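Local coordinates for putative uncharacterized protein PH0594 (Pyrococcus horikoshii, PDB 4HXF) that probably cleaves peptides as a serine protease of the prolyl oligopeptidase family, an acylaminoacyl peptidase that assembles into a self-compartmentalizing hexamer, at residues A[413-418]-A[439-444]. Numbering follows the deposited sequence.
Sequences VNPRGS and QDILNG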
loop_
_atom_site.group_PDB
_atom_site.type_symbol
_atom_site.label_atom_id
_atom_site.label_comp_id
_atom_site.label_asym_id
_atom_site.label_seq_id
_atom_site.Cartn_x
_atom_site.Cartn_y
_atom_site.Cartn_z
ATOM N N VAL A 413 -36.128 -37.207 -18.018
ATOM C CA VAL A 413 -37.265 -37.111 -18.945
ATOM C C VAL A 413 -37.746 -35.683 -19.013
ATOM O O VAL A 413 -37.394 -34.835 -18.192
ATOM C CB VAL A 413 -38.454 -38.061 -18.514
ATOM C CG1 VAL A 413 -37.854 -39.504 -18.227
ATOM C CG2 VAL A 413 -39.266 -37.491 -17.246
ATOM N N ASN A 414 -38.672 -35.451 -19.978
ATOM C CA ASN A 414 -39.404 -34.169 -20.009
ATOM C C ASN A 414 -40.860 -34.426 -19.574
ATOM O O ASN A 414 -41.720 -34.828 -20.395
ATOM C CB ASN A 414 -39.343 -33.566 -21.408
ATOM C CG ASN A 414 -38.046 -32.827 -21.684
ATOM O OD1 ASN A 414 -37.468 -32.237 -20.755
ATOM N ND2 ASN A 414 -37.585 -32.783 -22.980
ATOM N N PRO A 415 -41.158 -34.235 -18.289
ATOM C CA PRO A 415 -42.551 -34.527 -17.855
ATOM C C PRO A 415 -43.462 -33.432 -18.370
ATOM O O PRO A 415 -42.984 -32.346 -18.827
ATOM C CB PRO A 415 -42.467 -34.433 -16.331
ATOM C CG PRO A 415 -41.273 -33.627 -16.082
ATOM C CD PRO A 415 -40.253 -33.815 -17.190
ATOM N N ARG A 416 -44.766 -33.630 -18.301
ATOM C CA ARG A 416 -45.664 -32.518 -18.561
ATOM C C ARG A 416 -45.350 -31.337 -17.651
ATOM O O ARG A 416 -44.836 -31.435 -16.537
ATOM C CB ARG A 416 -47.137 -32.985 -18.384
ATOM C CG ARG A 416 -47.604 -33.148 -16.889
ATOM C CD ARG A 416 -48.886 -33.978 -16.843
ATOM N NE ARG A 416 -48.585 -35.350 -17.232
ATOM C CZ ARG A 416 -49.418 -36.205 -17.751
ATOM N NH1 ARG A 416 -50.718 -35.909 -17.906
ATOM N NH2 ARG A 416 -49.013 -37.393 -18.089
ATOM N N GLY A 417 -45.485 -30.185 -18.302
ATOM C CA GLY A 417 -44.987 -28.932 -17.787
ATOM C C GLY A 417 -43.729 -28.461 -18.512
ATOM O O GLY A 417 -43.429 -27.254 -18.459
ATOM N N SER A 418 -42.946 -29.355 -19.130
ATOM C CA SER A 418 -41.704 -28.997 -19.783
ATOM C C SER A 418 -41.963 -28.123 -20.997
ATOM O O SER A 418 -43.054 -28.213 -21.678
ATOM C CB SER A 418 -40.979 -30.203 -20.250
ATOM O OG SER A 418 -40.613 -31.125 -19.202
ATOM N N GLN A 439 -45.545 -38.430 -11.498
ATOM C CA GLN A 439 -45.906 -39.712 -12.095
ATOM C C GLN A 439 -45.191 -39.940 -13.372
ATOM O O GLN A 439 -44.795 -41.096 -13.677
ATOM C CB GLN A 439 -47.448 -39.834 -12.257
ATOM C CG GLN A 439 -48.182 -39.825 -10.878
ATOM C CD GLN A 439 -47.726 -40.932 -9.891
ATOM O OE1 GLN A 439 -47.613 -42.095 -10.271
ATOM N NE2 GLN A 439 -47.436 -40.552 -8.625
ATOM N N ASP A 440 -45.052 -38.897 -14.203
ATOM C CA ASP A 440 -44.328 -39.033 -15.489
ATOM C C ASP A 440 -42.880 -39.460 -15.247
ATOM O O ASP A 440 -42.340 -40.321 -15.953
ATOM C CB ASP A 440 -44.313 -37.723 -16.284
ATOM C CG ASP A 440 -45.706 -37.274 -16.798
ATOM O OD1 ASP A 440 -46.617 -38.088 -16.917
ATOM O OD2 ASP A 440 -45.814 -36.054 -16.976
ATOM N N ILE A 441 -42.241 -38.890 -14.236
ATOM C CA ILE A 441 -40.850 -39.214 -13.873
ATOM C C ILE A 441 -40.769 -40.705 -13.423
ATOM O O ILE A 441 -40.001 -41.475 -13.991
ATOM C CB ILE A 441 -40.308 -38.245 -12.821
ATOM C CG1 ILE A 441 -40.151 -36.857 -13.476
ATOM C CG2 ILE A 441 -38.957 -38.786 -12.298
ATOM C CD1 ILE A 441 -39.973 -35.767 -12.372
ATOM N N LEU A 442 -41.697 -41.110 -12.544
ATOM C CA LEU A 442 -41.767 -42.527 -12.152
ATOM C C LEU A 442 -41.988 -43.494 -13.302
ATOM O O LEU A 442 -41.333 -44.544 -13.419
ATOM C CB LEU A 442 -42.795 -42.768 -11.077
ATOM C CG LEU A 442 -42.604 -42.006 -9.768
ATOM C CD1 LEU A 442 -43.744 -42.356 -8.866
ATOM C CD2 LEU A 442 -41.255 -42.398 -9.086
ATOM N N ASN A 443 -42.870 -43.099 -14.224
ATOM C CA ASN A 443 -43.158 -43.964 -15.368
ATOM C C ASN A 443 -41.961 -44.041 -16.345
ATOM O O ASN A 443 -41.726 -45.090 -16.940
ATOM C CB ASN A 443 -44.443 -43.460 -16.087
ATOM C CG ASN A 443 -45.707 -43.848 -15.292
ATOM O OD1 ASN A 443 -45.725 -44.908 -14.654
ATOM N ND2 ASN A 443 -46.753 -43.031 -15.320
ATOM N N GLY A 444 -41.221 -42.936 -16.466
ATOM C CA GLY A 444 -40.020 -42.928 -17.259
ATOM C C GLY A 444 -38.952 -43.818 -16.715
ATOM O O GLY A 444 -38.298 -44.571 -17.426
#
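Arg416 and Asp440 meet in a side-on, bidentate salt bridge, a compact example of how a buried carboxylate can hold a side chain and its backbone at once. Arg416 NE gives an almost straight bond to Asp440 OD2 at 2.9 Å. Arg416 NH2 reaches Asp440 OD1 at 2.8 Å. Each oxygen uses its syn lone pair, and the two flat groups are nearly coplanar. The bend at chi3 of Arg416 (68°) sets NE beside the carboxylate. Asp440 OD2 also accepts the backbone N of Arg416 at 3.0 Å, on its anti side and somewhat out of the carboxylate plane, so two donors of one residue grip a single oxygen. Beside this polar centre, Pro415 CB lies 3.8 Å from Asp440 CB, while Val413 CG2 packs on Ile441 CG1 (3.9 Å). Val413 CG1 comes within 4.2 Å of Gly444 CA, where a beta-carbon would clash. An alanine in place of Asp440 would probably leave the Arg416 guanidinium and backbone N without their shared acceptor in a buried setting. Farther out, Ser358 OG hydrogen-bonds Asp440 OD1, and Asp360 forms a second salt bridge with Arg416 NH1, so Asp440 and Asp360 take different nitrogens of the guanidinium and probably offset its buried charge, with Arg428 close to NH1 as a like charge. The loop itself is shaped by a type II turn from Pro415 to Ser418: Pro415 O accepts the backbone N of Ser418 and also its OG, the latter at 2.7 Å, and Gly417 takes up a backbone conformation that calls for glycine. The side chain of Pro415 lies about 12 Å from the bound inhibitor. The contact thus ties the loop following strand 409-413 to helix 436-451, a join between the central sheet and a flanking helix in the alpha/beta-hydrolase fold.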